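Long-range contacts in abietadiene synthase, chloroplastic (Abies grandis, PDB 3S9V), which belongs to the plant terpene synthases, a family of multidomain, predominantly helical enzymes in which one of the domains is a metal-binding one: residues Lys31-Leu36 against Leu464-Leu469; Ser698-Tyr703 against Glu714-Val719. One frame throughout, in Å; residues are numbered along the deposited sequence.

Interaction 1 of 2, residues Lys31-Leu36 against Leu464-Leu469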
ATOM      1  N   LYS A  31      -9.669 -26.735  -1.217  1.00 47.01           N
ATOM      2  CA  LYS A  31      -8.645 -27.436  -0.456  1.00 45.95           C
ATOM      3  C   LYS A  31      -7.305 -26.764  -0.722  1.00 40.84           C
ATOM      4  O   LYS A  31      -6.483 -26.617   0.181  1.00 40.61           O
ATOM      5  CB  LYS A  31      -8.571 -28.906  -0.871  1.00 52.14           C
ATOM      6  CG  LYS A  31      -7.453 -29.682  -0.188  1.00 54.71           C
ATOM      7  CD  LYS A  31      -7.257 -31.042  -0.836  1.00 65.93           C
ATOM      8  CE  LYS A  31      -6.064 -31.777  -0.245  1.00 69.48           C
ATOM      9  NZ  LYS A  31      -5.826 -33.082  -0.925  1.00 71.49           N
ATOM     10  N   ARG A  32      -7.094 -26.360  -1.969  1.00 35.60           N
ATOM     11  CA  ARG A  32      -5.859 -25.697  -2.352  1.00 38.52           C
ATOM     12  C   ARG A  32      -5.720 -24.398  -1.553  1.00 41.00           C
ATOM     13  O   ARG A  32      -4.628 -24.058  -1.090  1.00 40.40           O
ATOM     14  CB  ARG A  32      -5.864 -25.409  -3.859  1.00 36.78           C
ATOM     15  CG  ARG A  32      -4.608 -24.711  -4.385  1.00 36.19           C
ATOM     16  CD  ARG A  32      -3.317 -25.449  -3.991  1.00 33.27           C
ATOM     17  NE  ARG A  32      -2.152 -24.919  -4.704  1.00 33.88           N
ATOM     18  CZ  ARG A  32      -0.885 -25.122  -4.346  1.00 37.08           C
ATOM     19  NH1 ARG A  32      -0.601 -25.848  -3.274  1.00 37.74           N
ATOM     20  NH2 ARG A  32       0.101 -24.590  -5.061  1.00 29.88           N
ATOM     21  N   ILE A  33      -6.836 -23.684  -1.393  1.00 38.29           N
ATOM     22  CA  ILE A  33      -6.870 -22.434  -0.643  1.00 33.65           C
ATOM     23  C   ILE A  33      -6.466 -22.702   0.805  1.00 32.85           C
ATOM     24  O   ILE A  33      -5.693 -21.950   1.400  1.00 30.39           O
ATOM     25  CB  ILE A  33      -8.296 -21.807  -0.681  1.00 37.61           C
ATOM     26  CG1 ILE A  33      -8.568 -21.232  -2.074  1.00 39.04           C
ATOM     27  CG2 ILE A  33      -8.444 -20.730   0.397  1.00 23.62           C
ATOM     28  CD1 ILE A  33      -9.967 -20.692  -2.256  1.00 35.14           C
ATOM     29  N   GLU A  34      -6.987 -23.784   1.368  1.00 33.92           N
ATOM     30  CA  GLU A  34      -6.664 -24.142   2.740  1.00 36.31           C
ATOM     31  C   GLU A  34      -5.169 -24.469   2.839  1.00 36.32           C
ATOM     32  O   GLU A  34      -4.485 -24.053   3.779  1.00 36.46           O
ATOM     33  CB  GLU A  34      -7.513 -25.344   3.169  1.00 40.44           C
ATOM     34  CG  GLU A  34      -7.336 -25.771   4.627  1.00 56.71           C
ATOM     35  CD  GLU A  34      -8.489 -26.643   5.133  1.00 61.65           C
ATOM     36  OE1 GLU A  34      -8.801 -27.669   4.486  1.00 52.51           O
ATOM     37  OE2 GLU A  34      -9.080 -26.296   6.184  1.00 61.35           O
ATOM     38  N   THR A  35      -4.668 -25.204   1.853  1.00 32.29           N
ATOM     39  CA  THR A  35      -3.266 -25.592   1.817  1.00 32.43           C
ATOM     40  C   THR A  35      -2.374 -24.358   1.781  1.00 31.79           C
ATOM     41  O   THR A  35      -1.459 -24.217   2.590  1.00 32.94           O
ATOM     42  CB  THR A  35      -2.972 -26.468   0.578  1.00 32.01           C
ATOM     43  OG1 THR A  35      -3.785 -27.643   0.629  1.00 32.93           O
ATOM     44  CG2 THR A  35      -1.509 -26.878   0.540  1.00 29.86           C
ATOM     45  N   LEU A  36      -2.645 -23.468   0.837  1.00 30.32           N
ATOM     46  CA  LEU A  36      -1.867 -22.250   0.698  1.00 28.46           C
ATOM     47  C   LEU A  36      -1.840 -21.444   1.989  1.00 27.73           C
ATOM     48  O   LEU A  36      -0.798 -20.914   2.380  1.00 29.83           O
ATOM     49  CB  LEU A  36      -2.433 -21.406  -0.441  1.00 21.66           C
ATOM     50  CG  LEU A  36      -2.105 -21.965  -1.827  1.00 21.71           C
ATOM     51  CD1 LEU A  36      -2.982 -21.326  -2.894  1.00 29.91           C
ATOM     52  CD2 LEU A  36      -0.641 -21.702  -2.117  1.00 23.85           C
ATOM     53  N   LEU A 464       0.378 -14.972  -4.707  1.00 22.54           N
ATOM     54  CA  LEU A 464      -0.399 -14.677  -5.903  1.00 24.16           C
ATOM     55  C   LEU A 464      -1.418 -15.761  -6.234  1.00 27.38           C
ATOM     56  O   LEU A 464      -2.541 -15.465  -6.649  1.00 28.16           O
ATOM     57  CB  LEU A 464       0.531 -14.470  -7.102  1.00 17.74           C
ATOM     58  CG  LEU A 464      -0.192 -14.019  -8.375  1.00 22.14           C
ATOM     59  CD1 LEU A 464      -1.026 -12.771  -8.080  1.00 15.35           C
ATOM     60  CD2 LEU A 464       0.813 -13.746  -9.472  1.00 11.71           C
ATOM     61  N   GLU A 465      -1.025 -17.016  -6.059  1.00 26.23           N
ATOM     62  CA  GLU A 465      -1.924 -18.121  -6.336  1.00 24.26           C
ATOM     63  C   GLU A 465      -3.131 -18.007  -5.413  1.00 22.87           C
ATOM     64  O   GLU A 465      -4.274 -18.146  -5.848  1.00 26.56           O
ATOM     65  CB  GLU A 465      -1.209 -19.452  -6.098  1.00 31.59           C
ATOM     66  CG  GLU A 465      -2.052 -20.677  -6.402  1.00 43.66           C
ATOM     67  CD  GLU A 465      -1.288 -21.973  -6.205  1.00 50.64           C
ATOM     68  OE1 GLU A 465      -1.866 -23.046  -6.485  1.00 52.98           O
ATOM     69  OE2 GLU A 465      -0.115 -21.919  -5.773  1.00 50.12           O
ATOM     70  N   LEU A 466      -2.876 -17.744  -4.136  1.00 21.38           N
ATOM     71  CA  LEU A 466      -3.959 -17.619  -3.172  1.00 24.92           C
ATOM     72  C   LEU A 466      -4.824 -16.390  -3.444  1.00 25.70           C
ATOM     73  O   LEU A 466      -6.043 -16.451  -3.319  1.00 23.43           O
ATOM     74  CB  LEU A 466      -3.403 -17.544  -1.754  1.00 20.65           C
ATOM     75  CG  LEU A 466      -4.447 -17.353  -0.664  1.00 20.01           C
ATOM     76  CD1 LEU A 466      -5.441 -18.516  -0.691  1.00 18.18           C
ATOM     77  CD2 LEU A 466      -3.750 -17.263   0.686  1.00 18.32           C
ATOM     78  N   ALA A 467      -4.186 -15.282  -3.818  1.00 22.92           N
ATOM     79  CA  ALA A 467      -4.895 -14.037  -4.110  1.00 20.64           C
ATOM     80  C   ALA A 467      -5.896 -14.205  -5.258  1.00 24.16           C
ATOM     81  O   ALA A 467      -6.989 -13.629  -5.234  1.00 24.09           O
ATOM     82  CB  ALA A 467      -3.896 -12.937  -4.457  1.00 15.81           C
ATOM     83  N   LYS A 468      -5.519 -14.981  -6.269  1.00 21.78           N
ATOM     84  CA  LYS A 468      -6.398 -15.199  -7.407  1.00 24.07           C
ATOM     85  C   LYS A 468      -7.546 -16.141  -7.044  1.00 24.25           C
ATOM     86  O   LYS A 468      -8.715 -15.849  -7.319  1.00 23.03           O
ATOM     87  CB  LYS A 468      -5.599 -15.751  -8.593  1.00 22.93           C
ATOM     88  CG  LYS A 468      -4.601 -14.758  -9.172  1.00 25.01           C
ATOM     89  CD  LYS A 468      -3.898 -15.313 -10.407  1.00 29.54           C
ATOM     90  CE  LYS A 468      -3.010 -14.261 -11.050  1.00 31.02           C
ATOM     91  NZ  LYS A 468      -2.239 -14.814 -12.200  1.00 36.77           N
ATOM     92  N   LEU A 469      -7.216 -17.261  -6.415  1.00 24.10           N
ATOM     93  CA  LEU A 469      -8.236 -18.221  -6.015  1.00 25.30           C
ATOM     94  C   LEU A 469      -9.242 -17.586  -5.055  1.00 24.71           C
ATOM     95  O   LEU A 469     -10.447 -17.807  -5.166  1.00 25.57           O
ATOM     96  CB  LEU A 469      -7.587 -19.440  -5.344  1.00 23.60           C
ATOM     97  CG  LEU A 469      -6.855 -20.441  -6.247  1.00 30.63           C
ATOM     98  CD1 LEU A 469      -6.067 -21.435  -5.408  1.00 21.70           C
ATOM     99  CD2 LEU A 469      -7.869 -21.169  -7.119  1.00 28.44           C
TER

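Interaction 2 of 2, residues Ser698-Tyr703 against Glu714-Val719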
ATOM      1  N   SER A 698     -26.941  24.661  -2.542  1.00 37.22           N
ATOM      2  CA  SER A 698     -25.908  23.636  -2.480  1.00 36.87           C
ATOM      3  C   SER A 698     -24.684  24.147  -1.731  1.00 37.11           C
ATOM      4  O   SER A 698     -24.593  25.327  -1.397  1.00 40.47           O
ATOM      5  CB  SER A 698     -25.498  23.195  -3.893  1.00 45.78           C
ATOM      6  OG  SER A 698     -24.699  24.172  -4.547  1.00 53.37           O
ATOM      7  N   ALA A 699     -23.738  23.259  -1.466  1.00 31.83           N
ATOM      8  CA  ALA A 699     -22.537  23.663  -0.764  1.00 30.22           C
ATOM      9  C   ALA A 699     -21.955  24.925  -1.403  1.00 34.81           C
ATOM     10  O   ALA A 699     -21.866  25.964  -0.755  1.00 37.19           O
ATOM     11  CB  ALA A 699     -21.519  22.542  -0.791  1.00 25.14           C
ATOM     12  N   ILE A 700     -21.580  24.838  -2.676  1.00 37.47           N
ATOM     13  CA  ILE A 700     -20.992  25.973  -3.385  1.00 38.08           C
ATOM     14  C   ILE A 700     -21.915  27.186  -3.428  1.00 37.78           C
ATOM     15  O   ILE A 700     -21.521  28.278  -3.020  1.00 36.27           O
ATOM     16  CB  ILE A 700     -20.602  25.603  -4.844  1.00 41.60           C
ATOM     17  CG1 ILE A 700     -19.510  24.531  -4.851  1.00 45.83           C
ATOM     18  CG2 ILE A 700     -20.081  26.834  -5.570  1.00 38.68           C
ATOM     19  CD1 ILE A 700     -19.964  23.175  -4.352  1.00 51.78           C
ATOM     20  N   GLN A 701     -23.137  26.989  -3.914  1.00 37.67           N
ATOM     21  CA  GLN A 701     -24.113  28.072  -4.018  1.00 41.54           C
ATOM     22  C   GLN A 701     -24.291  28.827  -2.706  1.00 44.33           C
ATOM     23  O   GLN A 701     -24.332  30.063  -2.685  1.00 46.27           O
ATOM     24  CB  GLN A 701     -25.462  27.518  -4.478  1.00 45.20           C
ATOM     25  CG  GLN A 701     -25.421  26.907  -5.873  1.00 66.31           C
ATOM     26  CD  GLN A 701     -26.754  26.319  -6.309  1.00 77.27           C
ATOM     27  OE1 GLN A 701     -27.232  25.339  -5.735  1.00 81.51           O
ATOM     28  NE2 GLN A 701     -27.360  26.919  -7.331  1.00 81.43           N
ATOM     29  N   CYS A 702     -24.388  28.079  -1.611  1.00 41.64           N
ATOM     30  CA  CYS A 702     -24.571  28.668  -0.293  1.00 38.72           C
ATOM     31  C   CYS A 702     -23.337  29.411   0.194  1.00 37.60           C
ATOM     32  O   CYS A 702     -23.448  30.477   0.803  1.00 35.93           O
ATOM     33  CB  CYS A 702     -24.951  27.586   0.722  1.00 35.70           C
ATOM     34  SG  CYS A 702     -26.594  26.871   0.468  1.00 33.29           S
ATOM     35  N   TYR A 703     -22.161  28.855  -0.070  1.00 37.79           N
ATOM     36  CA  TYR A 703     -20.937  29.500   0.374  1.00 41.10           C
ATOM     37  C   TYR A 703     -20.810  30.831  -0.338  1.00 45.63           C
ATOM     38  O   TYR A 703     -20.365  31.830   0.239  1.00 47.70           O
ATOM     39  CB  TYR A 703     -19.709  28.641   0.066  1.00 35.59           C
ATOM     40  CG  TYR A 703     -18.466  29.174   0.740  1.00 35.70           C
ATOM     41  CD1 TYR A 703     -18.374  29.209   2.129  1.00 34.76           C
ATOM     42  CD2 TYR A 703     -17.407  29.695  -0.001  1.00 36.84           C
ATOM     43  CE1 TYR A 703     -17.270  29.750   2.764  1.00 33.94           C
ATOM     44  CE2 TYR A 703     -16.286  30.243   0.632  1.00 34.43           C
ATOM     45  CZ  TYR A 703     -16.231  30.265   2.015  1.00 33.53           C
ATOM     46  OH  TYR A 703     -15.142  30.802   2.663  1.00 41.87           O
ATOM     47  N   GLU A 714     -12.741  30.458  -6.319  1.00 77.69           N
ATOM     48  CA  GLU A 714     -12.240  30.545  -4.947  1.00 74.74           C
ATOM     49  C   GLU A 714     -13.132  29.762  -3.982  1.00 68.69           C
ATOM     50  O   GLU A 714     -12.666  29.246  -2.963  1.00 64.51           O
ATOM     51  CB  GLU A 714     -12.183  32.012  -4.510  1.00 81.68           C
ATOM     52  CG  GLU A 714     -11.350  32.278  -3.265  1.00 92.83           C
ATOM     53  CD  GLU A 714      -9.858  32.254  -3.545  1.00 99.98           C
ATOM     54  OE1 GLU A 714      -9.359  31.219  -4.037  1.00102.59           O
ATOM     55  OE2 GLU A 714      -9.185  33.272  -3.272  1.00101.40           O
ATOM     56  N   ALA A 715     -14.419  29.690  -4.313  1.00 64.55           N
ATOM     57  CA  ALA A 715     -15.397  28.975  -3.502  1.00 61.76           C
ATOM     58  C   ALA A 715     -15.217  27.472  -3.674  1.00 59.75           C
ATOM     59  O   ALA A 715     -14.874  26.772  -2.723  1.00 58.79           O
ATOM     60  CB  ALA A 715     -16.818  29.384  -3.906  1.00 57.31           C
ATOM     61  N   LEU A 716     -15.451  26.985  -4.890  1.00 57.77           N
ATOM     62  CA  LEU A 716     -15.304  25.565  -5.182  1.00 56.12           C
ATOM     63  C   LEU A 716     -14.052  25.049  -4.481  1.00 56.79           C
ATOM     64  O   LEU A 716     -14.076  24.010  -3.812  1.00 56.06           O
ATOM     65  CB  LEU A 716     -15.188  25.348  -6.692  1.00 56.38           C
ATOM     66  CG  LEU A 716     -15.125  23.908  -7.208  1.00 61.35           C
ATOM     67  CD1 LEU A 716     -16.397  23.162  -6.823  1.00 65.00           C
ATOM     68  CD2 LEU A 716     -14.951  23.918  -8.723  1.00 64.87           C
ATOM     69  N   GLN A 717     -12.960  25.792  -4.625  1.00 55.68           N
ATOM     70  CA  GLN A 717     -11.707  25.409  -3.998  1.00 55.76           C
ATOM     71  C   GLN A 717     -11.837  25.368  -2.480  1.00 52.87           C
ATOM     72  O   GLN A 717     -11.382  24.417  -1.841  1.00 54.71           O
ATOM     73  CB  GLN A 717     -10.582  26.371  -4.397  1.00 59.57           C
ATOM     74  CG  GLN A 717      -9.304  26.168  -3.594  1.00 73.16           C
ATOM     75  CD  GLN A 717      -8.116  26.913  -4.166  1.00 79.35           C
ATOM     76  OE1 GLN A 717      -8.200  28.103  -4.472  1.00 83.22           O
ATOM     77  NE2 GLN A 717      -6.995  26.215  -4.304  1.00 80.89           N
ATOM     78  N   HIS A 718     -12.450  26.391  -1.895  1.00 47.60           N
ATOM     79  CA  HIS A 718     -12.618  26.416  -0.446  1.00 45.45           C
ATOM     80  C   HIS A 718     -13.380  25.177   0.040  1.00 42.47           C
ATOM     81  O   HIS A 718     -13.044  24.596   1.076  1.00 39.65           O
ATOM     82  CB  HIS A 718     -13.350  27.683  -0.009  1.00 44.96           C
ATOM     83  CG  HIS A 718     -13.727  27.686   1.439  1.00 45.15           C
ATOM     84  ND1 HIS A 718     -14.998  27.386   1.879  1.00 42.77           N
ATOM     85  CD2 HIS A 718     -12.986  27.904   2.550  1.00 43.55           C
ATOM     86  CE1 HIS A 718     -15.024  27.418   3.199  1.00 40.97           C
ATOM     87  NE2 HIS A 718     -13.815  27.730   3.631  1.00 42.99           N
ATOM     88  N   VAL A 719     -14.401  24.776  -0.712  1.00 37.60           N
ATOM     89  CA  VAL A 719     -15.181  23.600  -0.360  1.00 37.49           C
ATOM     90  C   VAL A 719     -14.316  22.338  -0.436  1.00 38.01           C
ATOM     91  O   VAL A 719     -14.511  21.404   0.339  1.00 38.13           O
ATOM     92  CB  VAL A 719     -16.402  23.453  -1.281  1.00 34.57           C
ATOM     93  CG1 VAL A 719     -17.077  22.116  -1.041  1.00 36.44           C
ATOM     94  CG2 VAL A 719     -17.376  24.588  -1.013  1.00 26.76           C
TER

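Interaction 1 of 2, residues Lys31-Leu36 against Leu464-Leu469
Segments 31-36 and 464-469, of helices 29-46 and 461-491, cross at 140° between their N-to-C directions, their axes 9.8 Å apart. This is helix-on-helix packing in a predominantly helical terpene synthase, bringing a helix near the start of the chain onto one more than 400 residues later. The backbones are nearest at Ile33 and Leu466, whose CA atoms lie 6.2 Å apart. Ile33 CG2 rests on Leu466 CD1 at 3.9 Å, while its CG1 branch slides past Leu469 in the opposite sense; Ile285 and Phe289 also touch Leu466. At the partly exposed flank, Arg32 CG lies anti to the backbone N, the chain bends at chi2 and meets the extended Glu465 nearly at right angles in a salt bridge. Its NE donates to Glu465 OE1 at 2.6 Å with an N-H...O angle of 148°. OE1 lies close to the guanidinium plane, yet the donor reaches it from above the carboxylate, 46° out of plane; NH2 adds only weak bonds to both oxygens. Leu469 CD1 touches Arg32 CG, 3.7 Å away. Leu36 packs along the pair with both methyls: CD1 abuts Glu465 CG at 3.7 Å, and CD2 sits over the guanidinium centre, 4.1 Å above its plane.

Interaction 2 of 2, residues Ser698-Tyr703 against Glu714-Val719
The imidazole of His718 lies over one face of the Tyr703 phenol ring in an offset stack, with the planes only 12° apart and the ring centroids separated by 4.0 Å. The overlap is displaced toward the phenol rim, so His718 ND1 comes within 3.1 Å of Tyr703 CZ, a tight approach. Seen from the histidine, the phenol oxygen is what lies over the ring centre, with Tyr703 OH 3.3 Å above that plane. At the edge of the phenol, near its plane, Ala715 CB meets CD2 at 4.0 Å. Both aromatic side chains leave their helices with CG anti to the backbone N, and they cross at about a right angle. His707, one turn beyond Tyr703, brings its own ring against the phenol. The stack joins two consecutive helices of the metal-binding domain: helix 699-706 leads through a short loop into helix 712-736, the segments inclined at 120° with axes 9.3 Å apart. Ile700 and Leu716 run side by side, pointing the same way, with CG1 and CD1 in contact at 3.9 Å. Val719 CG2 approaches the same Ile700 CG1 at 4.4 Å, and Thr684 of helix 669-693 touches both Leu716 and Val719. Ser698 is the N-cap of the first helix: its OG accepts from Gln701 N at 3.3 Å, with an N-H...O angle of 159°, while Asp683 OD2 accepts from Ala699 N.

Overall arrangement
Interactions 1 and 2 come in series along the chain and lie on opposite sides of its centre, with their own centres 49 Å apart and no atoms nearer than about 36 Å. They share no helix. Interaction 1 closes a span of more than 400 residues, joining helix 29-46 near the N-terminus to the long helix 461-491, whereas interaction 2 links consecutive helices, 699-706 and 712-736, inside the metal-binding domain. The two illustrate two ranges of helix pairing: one contact is between parts of the chain far apart in sequence, the other joins neighbouring helices. Their separation places them in different parts of the fold.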